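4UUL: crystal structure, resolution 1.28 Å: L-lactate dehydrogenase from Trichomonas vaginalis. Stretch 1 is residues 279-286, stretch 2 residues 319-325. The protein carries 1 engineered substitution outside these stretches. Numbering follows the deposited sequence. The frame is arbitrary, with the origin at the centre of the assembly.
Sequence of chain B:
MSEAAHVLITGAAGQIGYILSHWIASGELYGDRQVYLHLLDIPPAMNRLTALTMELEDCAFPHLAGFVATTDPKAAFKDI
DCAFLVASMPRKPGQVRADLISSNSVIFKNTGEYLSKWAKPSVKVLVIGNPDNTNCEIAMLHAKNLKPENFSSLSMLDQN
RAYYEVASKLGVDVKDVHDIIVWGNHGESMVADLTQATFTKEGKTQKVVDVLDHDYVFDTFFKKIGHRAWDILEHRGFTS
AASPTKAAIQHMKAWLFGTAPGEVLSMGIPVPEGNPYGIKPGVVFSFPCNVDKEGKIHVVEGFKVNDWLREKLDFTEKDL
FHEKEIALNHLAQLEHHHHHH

Stretch 1 (279-286) IKPGVVFS
Stretch 2 (319-325) DLFHEKE

The centre of the contact is Val283, whose CA-to-CB bond points toward the helix that runs through residues 319-325 and extends beyond them at both ends. With chi1 at -67° (m), Val283 CG1 lies over one face of the Phe321 ring, 3.6 Å from the ring centroid and only 1° off the ring normal, so that a methyl group meets the pi cloud almost head-on in a CH-pi contact. The same methyl also packs on the preceding helix residue, Val283 CG1 being 3.9 Å from Leu320 CB. Val283 and Leu320 set the register, their CA atoms being 6.4 Å apart. Helix phi runs from -57° to -65° and psi from -38° to -48°; the chain from Val283 to Ser286 runs roughly opposite to the helix direction.

The CA-to-CB bond of Leu320 also points toward the first stretch, with chi1 -77° (m) and chi2 157° (t). Leu320 CD1 lies 3.5 Å from Phe285 CD2, extending the apolar contact into the buried strand, and 3.6 Å from Val284 O. Phe285, at chi1 -169° (t) and chi2 -81°, leaves its backbone sideways to the helix, whereas the CA-to-CB bond of Val284 (chi1 171°, t) points away from it. Strand geometry begins at Val284, with phi/psi of -105/125, and continues through Phe285 (-138/133) and Ser286 (-75/125); Val283 leads into it in an extended conformation (-130/176).

Toward the loop, Phe321 leaves the helix sideways, but chi1 -84° (m) and chi2 -83° bring the end of its ring nearer to residues 280-283. Carbonyl oxygens lie near the plane of the ring at its edge: Pro281 O is 3.3 Å from Phe321 CZ and Lys280 O 3.7 Å from the same atom, setting partially negative oxygens against the electropositive ring rim. Lys280 starts toward the helix, with Lys280 CD 3.9 Å from Phe321 CZ, before its extended chain (chi1-chi3 all t, chi4 74°) leads its end away.

Gly282 turns the loop at phi/psi 126/-5. A CB here would be jammed against the carbonyl oxygen of Pro281 and would lie only 3.1 Å from Phe321 CE1, so both the backbone angles and the neighbouring ring favour the absence of a side chain.

The polar edge is closed by Lys324, one helical turn beyond Leu320, as the 3.0 Å hydrogen bond from Lys324 N to Leu320 O attests. All four chi angles are t, and from this fully extended chain Lys324 NZ donates a 2.8 Å hydrogen bond to Gly282 O, the only one between the stretches.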

ATOM      1  N   ILE B 279      -5.773  -7.624 -35.874  1.00 17.31           N
ATOM      2  CA  ILE B 279      -4.458  -7.951 -35.332  1.00 16.26           C
ATOM      3  C   ILE B 279      -4.204  -9.451 -35.529  1.00 14.83           C
ATOM      4  O   ILE B 279      -5.058 -10.283 -35.279  1.00 17.25           O
ATOM      5  CB  ILE B 279      -4.393  -7.612 -33.824  1.00 16.33           C
ATOM      6  CG1 ILE B 279      -4.902  -6.195 -33.574  1.00 17.13           C
ATOM      7  CG2 ILE B 279      -2.972  -7.789 -33.311  1.00 17.01           C
ATOM      8  CD1 ILE B 279      -4.235  -5.112 -34.337  1.00 19.81           C
ATOM      9  N   LYS B 280      -3.017  -9.758 -35.992  1.00 15.84           N
ATOM     10  CA  LYS B 280      -2.625 -11.138 -36.263  1.00 15.36           C
ATOM     11  C   LYS B 280      -2.324 -11.924 -34.981  1.00 13.81           C
ATOM     12  O   LYS B 280      -1.633 -11.413 -34.089  1.00 14.99           O
ATOM     13  CB  LYS B 280      -1.392 -11.113 -37.128  1.00 17.19           C
ATOM     14  CG  LYS B 280      -1.003 -12.473 -37.637  1.00 16.67           C
ATOM     15  CD  LYS B 280       0.300 -12.469 -38.414  1.00 18.63           C
ATOM     16  CE  LYS B 280       0.563 -13.811 -39.064  1.00 20.18           C
ATOM     17  NZ  LYS B 280      -0.301 -14.034 -40.236  1.00 20.65           N
ATOM     18  N   PRO B 281      -2.786 -13.167 -34.864  1.00 15.30           N
ATOM     19  CA  PRO B 281      -2.391 -14.035 -33.749  1.00 16.16           C
ATOM     20  C   PRO B 281      -0.907 -14.243 -33.704  1.00 15.65           C
ATOM     21  O   PRO B 281      -0.216 -14.172 -34.728  1.00 16.71           O
ATOM     22  CB  PRO B 281      -3.099 -15.343 -34.053  1.00 18.15           C
ATOM     23  CG  PRO B 281      -4.258 -14.951 -34.958  1.00 22.45           C
ATOM     24  CD  PRO B 281      -3.761 -13.825 -35.781  1.00 18.74           C
ATOM     25  N   GLY B 282      -0.403 -14.449 -32.486  1.00 14.91           N
ATOM     26  CA  GLY B 282       0.979 -14.873 -32.299  1.00 14.59           C
ATOM     27  C   GLY B 282       1.810 -13.995 -31.376  1.00 13.97           C
ATOM     28  O   GLY B 282       2.953 -14.349 -31.127  1.00 15.47           O
ATOM     29  N   VAL B 283       1.259 -12.878 -30.908  1.00 13.56           N
ATOM     30  CA  VAL B 283       1.922 -12.019 -29.949  1.00 13.23           C
ATOM     31  C   VAL B 283       0.927 -11.732 -28.809  1.00 13.34           C
ATOM     32  O   VAL B 283      -0.234 -12.143 -28.874  1.00 13.93           O
ATOM     33  CB  VAL B 283       2.426 -10.723 -30.564  1.00 12.81           C
ATOM     34  CG1 VAL B 283       3.554 -10.988 -31.557  1.00 14.69           C
ATOM     35  CG2 VAL B 283       1.298  -9.930 -31.214  1.00 14.58           C
ATOM     36  N   VAL B 284       1.411 -11.015 -27.800  1.00 11.76           N
ATOM     37  CA  VAL B 284       0.613 -10.511 -26.682  1.00 12.13           C
ATOM     38  C   VAL B 284       0.455  -9.023 -26.944  1.00 12.52           C
ATOM     39  O   VAL B 284       1.447  -8.303 -27.113  1.00 13.78           O
ATOM     40  CB  VAL B 284       1.286 -10.836 -25.348  1.00 12.58           C
ATOM     41  CG1 VAL B 284       0.583 -10.114 -24.178  1.00 12.63           C
ATOM     42  CG2 VAL B 284       1.349 -12.323 -25.137  1.00 13.74           C
ATOM     43  N   PHE B 285      -0.798  -8.546 -26.988  1.00 12.14           N
ATOM     44  CA  PHE B 285      -1.125  -7.229 -27.535  1.00 11.62           C
ATOM     45  C   PHE B 285      -2.161  -6.593 -26.607  1.00 11.70           C
ATOM     46  O   PHE B 285      -3.115  -7.268 -26.214  1.00 13.19           O
ATOM     47  CB  PHE B 285      -1.705  -7.486 -28.934  1.00 12.86           C
ATOM     48  CG  PHE B 285      -1.887  -6.255 -29.812  1.00 13.01           C
ATOM     49  CD1 PHE B 285      -2.993  -5.400 -29.672  1.00 12.64           C
ATOM     50  CD2 PHE B 285      -0.988  -6.001 -30.833  1.00 12.45           C
ATOM     51  CE1 PHE B 285      -3.148  -4.319 -30.494  1.00 13.59           C
ATOM     52  CE2 PHE B 285      -1.163  -4.906 -31.653  1.00 12.93           C
ATOM     53  CZ  PHE B 285      -2.213  -4.066 -31.500  1.00 13.54           C
ATOM     54  N   SER B 286      -1.958  -5.320 -26.233  1.00 12.19           N
ATOM     55  CA  SER B 286      -2.935  -4.673 -25.389  1.00 11.65           C
ATOM     56  C   SER B 286      -4.184  -4.295 -26.184  1.00 12.11           C
ATOM     57  O   SER B 286      -4.099  -3.682 -27.263  1.00 12.86           O
ATOM     58  CB  SER B 286      -2.331  -3.427 -24.727  1.00 13.18           C
ATOM     59  OG  SER B 286      -3.281  -2.869 -23.834  1.00 13.39           O
ATOM     60  N   ASP B 319       5.999  -4.213 -34.585  1.00 13.38           N
ATOM     61  CA  ASP B 319       6.987  -4.107 -33.513  1.00 14.30           C
ATOM     62  C   ASP B 319       6.950  -5.343 -32.620  1.00 12.75           C
ATOM     63  O   ASP B 319       8.005  -5.929 -32.315  1.00 13.52           O
ATOM     64  CB  ASP B 319       6.679  -2.861 -32.708  1.00 14.51           C
ATOM     65  CG  ASP B 319       7.629  -2.565 -31.638  1.00 15.75           C
ATOM     66  OD1 ASP B 319       8.828  -2.789 -31.811  1.00 17.60           O
ATOM     67  OD2 ASP B 319       7.194  -2.047 -30.565  1.00 16.45           O
ATOM     68  N   LEU B 320       5.764  -5.798 -32.235  1.00 12.72           N
ATOM     69  CA  LEU B 320       5.670  -6.987 -31.377  1.00 13.10           C
ATOM     70  C   LEU B 320       6.175  -8.230 -32.053  1.00 12.32           C
ATOM     71  O   LEU B 320       6.856  -9.029 -31.413  1.00 13.32           O
ATOM     72  CB  LEU B 320       4.246  -7.164 -30.905  1.00 12.63           C
ATOM     73  CG  LEU B 320       3.840  -6.221 -29.780  1.00 13.08           C
ATOM     74  CD1 LEU B 320       2.322  -6.071 -29.757  1.00 12.74           C
ATOM     75  CD2 LEU B 320       4.367  -6.720 -28.472  1.00 13.86           C
ATOM     76  N   PHE B 321       5.871  -8.413 -33.335  1.00 13.31           N
ATOM     77  CA  PHE B 321       6.364  -9.600 -34.008  1.00 13.97           C
ATOM     78  C   PHE B 321       7.894  -9.548 -34.086  1.00 13.96           C
ATOM     79  O   PHE B 321       8.581 -10.573 -33.999  1.00 14.50           O
ATOM     80  CB  PHE B 321       5.705  -9.774 -35.403  1.00 14.24           C
ATOM     81  CG  PHE B 321       4.370 -10.456 -35.296  1.00 14.22           C
ATOM     82  CD1 PHE B 321       4.273 -11.841 -35.211  1.00 15.70           C
ATOM     83  CD2 PHE B 321       3.212  -9.705 -35.186  1.00 14.50           C
ATOM     84  CE1 PHE B 321       3.061 -12.495 -35.053  1.00 16.53           C
ATOM     85  CE2 PHE B 321       1.983 -10.327 -34.980  1.00 15.62           C
ATOM     86  CZ  PHE B 321       1.905 -11.711 -34.946  1.00 16.23           C
ATOM     87  N   HIS B 322       8.437  -8.370 -34.307  1.00 13.70           N
ATOM     88  CA  HIS B 322       9.894  -8.200 -34.326  1.00 14.53           C
ATOM     89  C   HIS B 322      10.529  -8.516 -32.964  1.00 13.65           C
ATOM     90  O   HIS B 322      11.547  -9.201 -32.902  1.00 14.39           O
ATOM     91  CB  HIS B 322      10.231  -6.800 -34.776  1.00 16.59           C
ATOM     92  CG  HIS B 322      11.681  -6.593 -34.924  1.00 21.49           C
ATOM     93  ND1 HIS B 322      12.465  -7.405 -35.713  1.00 28.92           N
ATOM     94  CD2 HIS B 322      12.516  -5.705 -34.348  1.00 25.89           C
ATOM     95  CE1 HIS B 322      13.720  -7.026 -35.612  1.00 29.18           C
ATOM     96  NE2 HIS B 322      13.778  -5.983 -34.811  1.00 29.04           N
ATOM     97  N   GLU B 323       9.951  -8.033 -31.881  1.00 12.83           N
ATOM     98  CA  GLU B 323      10.503  -8.338 -30.578  1.00 13.94           C
ATOM     99  C   GLU B 323      10.499  -9.848 -30.305  1.00 12.25           C
ATOM    100  O   GLU B 323      11.432 -10.417 -29.737  1.00 13.62           O
ATOM    101  CB  GLU B 323       9.768  -7.657 -29.432  1.00 12.65           C
ATOM    102  CG  GLU B 323       9.850  -6.140 -29.423  1.00 13.86           C
ATOM    103  CD  GLU B 323       9.426  -5.554 -28.083  1.00 13.49           C
ATOM    104  OE1 GLU B 323       9.022  -6.312 -27.158  1.00 15.46           O
ATOM    105  OE2 GLU B 323       9.516  -4.341 -27.923  1.00 14.72           O
ATOM    106  N   LYS B 324       9.408 -10.491 -30.709  1.00 12.88           N
ATOM    107  CA  LYS B 324       9.287 -11.929 -30.570  1.00 13.67           C
ATOM    108  C   LYS B 324      10.419 -12.626 -31.320  1.00 14.32           C
ATOM    109  O   LYS B 324      11.018 -13.558 -30.812  1.00 15.05           O
ATOM    110  CB  LYS B 324       7.902 -12.389 -31.067  1.00 14.14           C
ATOM    111  CG  LYS B 324       7.698 -13.878 -31.002  1.00 14.70           C
ATOM    112  CD  LYS B 324       6.344 -14.269 -31.539  1.00 14.59           C
ATOM    113  CE  LYS B 324       6.106 -15.743 -31.564  1.00 16.07           C
ATOM    114  NZ  LYS B 324       4.824 -16.105 -32.236  1.00 15.89           N
ATOM    115  N   GLU B 325      10.639 -12.215 -32.564  1.00 14.16           N
ATOM    116  CA  GLU B 325      11.719 -12.761 -33.339  1.00 16.75           C
ATOM    117  C   GLU B 325      13.082 -12.592 -32.646  1.00 15.12           C
ATOM    118  O   GLU B 325      13.914 -13.493 -32.640  1.00 16.12           O
ATOM    119  CB  GLU B 325      11.739 -12.082 -34.712  1.00 19.69           C
ATOM    120  CG  GLU B 325      12.831 -12.574 -35.678  1.00 27.28           C
ATOM    121  CD  GLU B 325      12.782 -11.728 -36.967  1.00 38.75           C
ATOM    122  OE1 GLU B 325      11.667 -11.501 -37.494  1.00 46.36           O
ATOM    123  OE2 GLU B 325      13.834 -11.233 -37.389  1.00 43.63           O
TER